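Long-range contacts in Cg10997-pa (Drosophila melanogaster, PDB 2YV7), which might insert into membranes and form chloride channels whose activity depends on pH, and in its soluble form has a glutathione S-transferase (GST) fold: residues R164-D169 and W205-H210; H150-N155 and P198-A203. All coordinates share one frame; numbering follows the deposited sequence.

Contact 1. Residues R164-D169 and W205-H210; sequences RFLTGD and WRYMYH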
loop_
_atom_site.group_PDB
_atom_site.type_symbol
_atom_site.label_atom_id
_atom_site.label_comp_id
_atom_site.label_asym_id
_atom_site.label_seq_id
_atom_site.Cartn_x
_atom_site.Cartn_y
_atom_site.Cartn_z
ATOM N N ARG A 164 16.091 -8.933 -1.233
ATOM C CA ARG A 164 15.663 -7.808 -0.423
ATOM C C ARG A 164 14.142 -7.755 -0.532
ATOM O O ARG A 164 13.500 -7.531 0.469
ATOM C CB ARG A 164 16.234 -6.461 -0.873
ATOM C CG ARG A 164 15.865 -5.305 0.041
ATOM C CD ARG A 164 16.491 -4.027 -0.376
ATOM N NE ARG A 164 17.787 -3.942 0.248
ATOM C CZ ARG A 164 18.173 -2.967 1.058
ATOM N NH1 ARG A 164 17.369 -1.943 1.346
ATOM N NH2 ARG A 164 19.400 -3.016 1.554
ATOM N N PHE A 165 13.616 -7.991 -1.729
ATOM C CA PHE A 165 12.148 -7.883 -1.920
ATOM C C PHE A 165 11.516 -9.193 -2.399
ATOM O O PHE A 165 12.187 -10.219 -2.464
ATOM C CB PHE A 165 11.898 -6.720 -2.887
ATOM C CG PHE A 165 12.430 -5.414 -2.382
ATOM C CD1 PHE A 165 11.874 -4.795 -1.264
ATOM C CD2 PHE A 165 13.523 -4.798 -3.038
ATOM C CE1 PHE A 165 12.355 -3.564 -0.807
ATOM C CE2 PHE A 165 13.995 -3.546 -2.589
ATOM C CZ PHE A 165 13.414 -2.950 -1.482
ATOM N N LEU A 166 10.220 -9.202 -2.708
ATOM C CA LEU A 166 9.566 -10.494 -2.928
ATOM C C LEU A 166 10.136 -11.280 -4.140
ATOM O O LEU A 166 10.121 -12.496 -4.142
ATOM C CB LEU A 166 8.069 -10.348 -3.188
ATOM C CG LEU A 166 7.242 -10.042 -1.954
ATOM C CD1 LEU A 166 5.898 -9.445 -2.317
ATOM C CD2 LEU A 166 7.018 -11.364 -1.129
ATOM N N THR A 167 10.514 -10.603 -5.205
ATOM C CA THR A 167 10.909 -11.331 -6.416
ATOM C C THR A 167 12.377 -11.092 -6.773
ATOM O O THR A 167 12.826 -11.535 -7.837
ATOM C CB THR A 167 10.064 -10.935 -7.647
ATOM O OG1 THR A 167 10.360 -9.569 -7.923
ATOM C CG2 THR A 167 8.535 -11.077 -7.377
ATOM N N GLY A 168 13.108 -10.413 -5.899
ATOM C CA GLY A 168 14.530 -10.053 -6.131
ATOM C C GLY A 168 14.989 -8.845 -5.345
ATOM O O GLY A 168 14.345 -8.474 -4.357
ATOM N N ASP A 169 16.085 -8.192 -5.769
ATOM C CA ASP A 169 16.559 -7.054 -5.005
ATOM C C ASP A 169 15.954 -5.708 -5.394
ATOM O O ASP A 169 16.296 -4.717 -4.788
ATOM C CB ASP A 169 18.082 -7.009 -4.925
ATOM C CG ASP A 169 18.688 -8.307 -4.338
ATOM O OD1 ASP A 169 18.139 -8.853 -3.330
ATOM O OD2 ASP A 169 19.737 -8.788 -4.884
ATOM N N TRP A 205 10.522 -9.419 9.199
ATOM C CA TRP A 205 10.863 -8.190 9.925
ATOM C C TRP A 205 11.941 -7.462 9.147
ATOM O O TRP A 205 11.917 -6.243 9.033
ATOM C CB TRP A 205 11.274 -8.532 11.375
ATOM C CG TRP A 205 10.107 -8.579 12.263
ATOM C CD1 TRP A 205 9.637 -9.662 12.979
ATOM C CD2 TRP A 205 9.205 -7.489 12.535
ATOM N NE1 TRP A 205 8.518 -9.295 13.677
ATOM C CE2 TRP A 205 8.222 -7.980 13.433
ATOM C CE3 TRP A 205 9.152 -6.138 12.104
ATOM C CZ2 TRP A 205 7.183 -7.182 13.936
ATOM C CZ3 TRP A 205 8.086 -5.311 12.581
ATOM C CH2 TRP A 205 7.120 -5.850 13.498
ATOM N N ARG A 206 12.823 -8.228 8.521
ATOM C CA ARG A 206 13.903 -7.646 7.687
ATOM C C ARG A 206 13.275 -6.966 6.443
ATOM O O ARG A 206 13.685 -5.883 6.048
ATOM C CB ARG A 206 14.897 -8.724 7.322
ATOM C CG ARG A 206 16.067 -8.269 6.416
ATOM C CD ARG A 206 17.141 -9.389 6.160
ATOM N NE ARG A 206 16.631 -10.773 6.136
ATOM C CZ ARG A 206 16.882 -11.700 7.084
ATOM N NH1 ARG A 206 17.652 -11.405 8.143
ATOM N NH2 ARG A 206 16.369 -12.934 6.983
ATOM N N TYR A 207 12.247 -7.580 5.862
ATOM C CA TYR A 207 11.549 -6.966 4.742
ATOM C C TYR A 207 10.912 -5.614 5.180
ATOM O O TYR A 207 11.013 -4.609 4.466
ATOM C CB TYR A 207 10.445 -7.956 4.277
ATOM C CG TYR A 207 9.622 -7.543 3.090
ATOM C CD1 TYR A 207 10.113 -7.625 1.782
ATOM C CD2 TYR A 207 8.312 -7.116 3.285
ATOM C CE1 TYR A 207 9.323 -7.298 0.659
ATOM C CE2 TYR A 207 7.476 -6.783 2.166
ATOM C CZ TYR A 207 7.969 -6.891 0.887
ATOM O OH TYR A 207 7.111 -6.575 -0.125
ATOM N N MET A 208 10.237 -5.601 6.345
ATOM C CA MET A 208 9.621 -4.371 6.840
ATOM C C MET A 208 10.677 -3.308 7.166
ATOM O O MET A 208 10.489 -2.097 6.893
ATOM C CB MET A 208 8.687 -4.683 8.023
ATOM C CG MET A 208 7.499 -5.491 7.558
ATOM S SD MET A 208 6.228 -5.718 8.803
ATOM C CE MET A 208 6.814 -7.161 9.648
ATOM N N TYR A 209 11.813 -3.755 7.682
ATOM C CA TYR A 209 12.898 -2.844 7.951
ATOM C C TYR A 209 13.223 -2.099 6.657
ATOM O O TYR A 209 13.244 -0.860 6.623
ATOM C CB TYR A 209 14.089 -3.606 8.481
ATOM C CG TYR A 209 15.268 -2.738 8.739
ATOM C CD1 TYR A 209 15.322 -1.943 9.885
ATOM C CD2 TYR A 209 16.326 -2.711 7.857
ATOM C CE1 TYR A 209 16.421 -1.128 10.138
ATOM C CE2 TYR A 209 17.422 -1.919 8.099
ATOM C CZ TYR A 209 17.455 -1.116 9.246
ATOM O OH TYR A 209 18.562 -0.317 9.513
ATOM N N HIS A 210 13.408 -2.840 5.587
ATOM C CA HIS A 210 13.644 -2.222 4.279
ATOM C C HIS A 210 12.514 -1.401 3.747
ATOM O O HIS A 210 12.747 -0.447 3.042
ATOM C CB HIS A 210 14.066 -3.250 3.265
ATOM C CG HIS A 210 15.371 -3.898 3.607
ATOM N ND1 HIS A 210 16.488 -3.166 3.954
ATOM C CD2 HIS A 210 15.718 -5.204 3.732
ATOM C CE1 HIS A 210 17.482 -3.997 4.243
ATOM N NE2 HIS A 210 17.043 -5.240 4.104
HETATM O O HOH W 1 14.760 -0.230 1.123
#

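Contact 2. Residues H150-N155 and P198-A203; sequences HLRKIN and PTHLTA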
loop_
_atom_site.group_PDB
_atom_site.type_symbol
_atom_site.label_atom_id
_atom_site.label_comp_id
_atom_site.label_asym_id
_atom_site.label_seq_id
_atom_site.Cartn_x
_atom_site.Cartn_y
_atom_site.Cartn_z
ATOM N N HIS A 150 -0.468 -17.193 7.425
ATOM C CA HIS A 150 -0.208 -16.581 6.073
ATOM C C HIS A 150 1.114 -15.809 6.133
ATOM O O HIS A 150 1.920 -15.905 5.225
ATOM C CB HIS A 150 -1.340 -15.661 5.753
ATOM C CG HIS A 150 -1.461 -15.334 4.299
ATOM N ND1 HIS A 150 -2.682 -15.120 3.709
ATOM C CD2 HIS A 150 -0.535 -15.229 3.312
ATOM C CE1 HIS A 150 -2.502 -14.830 2.432
ATOM N NE2 HIS A 150 -1.213 -14.873 2.165
ATOM N N LEU A 151 1.321 -15.022 7.209
ATOM C CA LEU A 151 2.565 -14.213 7.349
ATOM C C LEU A 151 3.756 -15.166 7.462
ATOM O O LEU A 151 4.863 -14.837 7.064
ATOM C CB LEU A 151 2.514 -13.317 8.571
ATOM C CG LEU A 151 1.405 -12.243 8.621
ATOM C CD1 LEU A 151 1.350 -11.402 9.895
ATOM C CD2 LEU A 151 1.648 -11.290 7.344
ATOM N N ARG A 152 3.536 -16.336 8.099
ATOM C CA ARG A 152 4.621 -17.352 8.150
ATOM C C ARG A 152 5.029 -17.811 6.798
ATOM O O ARG A 152 6.207 -17.980 6.521
ATOM C CB ARG A 152 4.210 -18.495 9.095
ATOM C CG ARG A 152 5.186 -19.704 9.231
ATOM C CD ARG A 152 6.573 -19.246 9.698
ATOM N NE ARG A 152 7.564 -20.361 9.805
ATOM C CZ ARG A 152 7.726 -21.078 10.918
ATOM N NH1 ARG A 152 6.964 -20.808 11.958
ATOM N NH2 ARG A 152 8.654 -22.045 10.986
ATOM N N LYS A 153 4.059 -18.063 5.940
ATOM C CA LYS A 153 4.325 -18.444 4.532
ATOM C C LYS A 153 5.117 -17.379 3.835
ATOM O O LYS A 153 6.121 -17.679 3.160
ATOM C CB LYS A 153 3.036 -18.744 3.754
ATOM C CG LYS A 153 2.024 -19.806 4.332
ATOM C CD LYS A 153 2.600 -21.074 4.817
ATOM C CE LYS A 153 1.477 -21.843 5.677
ATOM N NZ LYS A 153 0.095 -21.675 5.042
ATOM N N ILE A 154 4.712 -16.113 4.005
ATOM C CA ILE A 154 5.470 -14.998 3.389
ATOM C C ILE A 154 6.871 -14.929 3.965
ATOM O O ILE A 154 7.832 -14.835 3.277
ATOM C CB ILE A 154 4.684 -13.658 3.530
ATOM C CG1 ILE A 154 3.334 -13.830 2.805
ATOM C CG2 ILE A 154 5.505 -12.462 3.068
ATOM C CD1 ILE A 154 2.181 -12.716 3.159
ATOM N N ASN A 155 6.992 -15.044 5.287
ATOM C CA ASN A 155 8.314 -15.050 5.882
ATOM C C ASN A 155 9.239 -16.133 5.273
ATOM O O ASN A 155 10.415 -15.887 5.000
ATOM C CB ASN A 155 8.192 -15.323 7.384
ATOM C CG ASN A 155 9.577 -15.443 8.050
ATOM O OD1 ASN A 155 10.140 -16.568 8.245
ATOM N ND2 ASN A 155 10.133 -14.316 8.383
ATOM N N PRO A 198 5.085 -11.773 15.231
ATOM C CA PRO A 198 6.081 -12.232 16.201
ATOM C C PRO A 198 7.491 -12.123 15.722
ATOM O O PRO A 198 7.755 -12.056 14.475
ATOM C CB PRO A 198 5.679 -13.697 16.482
ATOM C CG PRO A 198 4.785 -14.076 15.450
ATOM C CD PRO A 198 4.215 -12.852 14.746
ATOM N N THR A 199 8.395 -12.034 16.711
ATOM C CA THR A 199 9.803 -11.688 16.425
ATOM C C THR A 199 10.596 -12.779 15.714
ATOM O O THR A 199 11.644 -12.526 15.118
ATOM C CB THR A 199 10.524 -11.287 17.688
ATOM O OG1 THR A 199 10.335 -12.319 18.673
ATOM C CG2 THR A 199 9.959 -9.961 18.199
ATOM N N HIS A 200 10.077 -13.993 15.720
ATOM C CA HIS A 200 10.795 -15.094 15.090
ATOM C C HIS A 200 10.571 -15.143 13.581
ATOM O O HIS A 200 11.171 -15.983 12.863
ATOM C CB HIS A 200 10.446 -16.427 15.755
ATOM C CG HIS A 200 9.005 -16.777 15.663
ATOM N ND1 HIS A 200 8.509 -17.567 14.656
ATOM C CD2 HIS A 200 7.952 -16.454 16.454
ATOM C CE1 HIS A 200 7.199 -17.700 14.818
ATOM N NE2 HIS A 200 6.837 -17.011 15.883
ATOM N N LEU A 201 9.767 -14.187 13.087
ATOM C CA LEU A 201 9.605 -14.049 11.657
ATOM C C LEU A 201 10.702 -13.154 11.119
ATOM O O LEU A 201 10.450 -12.062 10.599
ATOM C CB LEU A 201 8.193 -13.580 11.278
ATOM C CG LEU A 201 7.045 -14.516 11.702
ATOM C CD1 LEU A 201 5.636 -14.113 11.131
ATOM C CD2 LEU A 201 7.369 -16.044 11.381
ATOM N N THR A 202 11.942 -13.622 11.241
ATOM C CA THR A 202 13.108 -12.787 10.930
ATOM C C THR A 202 13.130 -12.183 9.525
ATOM O O THR A 202 13.457 -10.997 9.380
ATOM C CB THR A 202 14.429 -13.546 11.247
ATOM O OG1 THR A 202 14.407 -13.905 12.636
ATOM C CG2 THR A 202 15.635 -12.615 11.105
ATOM N N ALA A 203 12.783 -12.965 8.515
ATOM C CA ALA A 203 12.894 -12.478 7.090
ATOM C C ALA A 203 11.813 -11.409 6.816
ATOM O O ALA A 203 12.035 -10.420 6.063
ATOM C CB ALA A 203 12.778 -13.594 6.151
#

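Contact 1. Residues R164-D169 and W205-H210
A side chain laid over a ring makes the outer part of this contact. Arg164 runs out extended and then bends at chi3 (-88°), so that it crosses His210 at about a right angle. Its CG makes a CH-pi contact 4.0 Å from the centroid of the His210 ring, and the same CG sits over the centre of the Phe165 ring, so the chain passes between two aromatic faces. Farther out the guanidinium lies over the imidazole face, the two planes 31° apart. ND1 of His210 lies over the guanidinium face, 3.0 Å from NH1 of Arg164, at a poor angle for a hydrogen bond; its own partner is Gln213, through a weak bond. The positive charge there would probably disfavour protonation of the histidine. Polar links pass through a water, which donates to His210 O (2.8 Å) and accepts a weak bond from Arg164 NH1. Within 164-169, Arg164 N bonds Asp169 OD1 at 2.9 Å on its anti lone pair, bracing the turn. The Tyr207 ring comes in by its edge, its CD1 3.6 Å from Arg164 O; the apolar packing is its CE1 against Phe165 CD1 at 4.1 Å, with Leu166 at the hydroxyl end. That hydroxyl and Leu166 N both bond Asp175 OD1 on helix 173-193. The loop after helix 141-161 thus packs against helix 202-212, with helix 173-193 touching Tyr207 and helix 119-125 touching Leu166.

Contact 2. Residues H150-N155 and P198-A203
Leu201 and Asn155 form the tight part of this contact, where helix 141-161 meets the turn leading into helix 202-212. With CG anti to the carbonyl carbon (chi1 -61°), Leu201 spreads its two methyls along the helix: CD1 lies 4.1 Å from Leu151 CB, while CD2 meets the aliphatic Arg152 CD at 3.7 Å. Asn155 holds its CG anti to the backbone N (chi1 176°), which carries the amide across to the backbone at Leu201 to Ala203; its CG comes within 3.9 Å of Leu201 CA. Two residues after Leu201, Ala203 CB rests 3.5 Å from Asn155 O, and such a small residue lets the CA atoms of Asn155 and Ala203 approach to 5.4 Å. An alanine in place of Asn155 would remove the amide that faces the start of helix 202-212, which would probably weaken the packing against Leu201 and the docking of the turn. The solvent side is much looser. There Arg152 bends at chi2, its NE forming a salt bridge with Asp156, and its NH1 only approaches the edge of the His200 ring, 4.2 Å from CE1. Pro198 to Leu201 form a type I beta turn; Leu201 is both the centre of an inverse gamma turn and the N-cap residue of helix 202-212. A beta turn thus leads into a helix and docks on a neighbouring helix, within the all-helical C-terminal domain of the GST fold.

Overall arrangement
From the N terminus, the chain passes through the thioredoxin-like domain with its mixed sheet before reaching the helices that carry both contacts. Helix 141-161 supplies 150-155, the loop after it supplies 164-169, and helix 173-193 then leads to 198-203 and 205-210. Contact 2 closes an excursion of 42 residues and contact 1 one of 35; their segments alternate, so the two closures cross instead of nesting. Both pin helix 202-212, contact 2 at its entry and contact 1 further along, to helix 141-161 and the loop following it. Their centres are 12 Å apart, and Trp205 NE1 joins them through a probable hydrogen bond to Pro198 O.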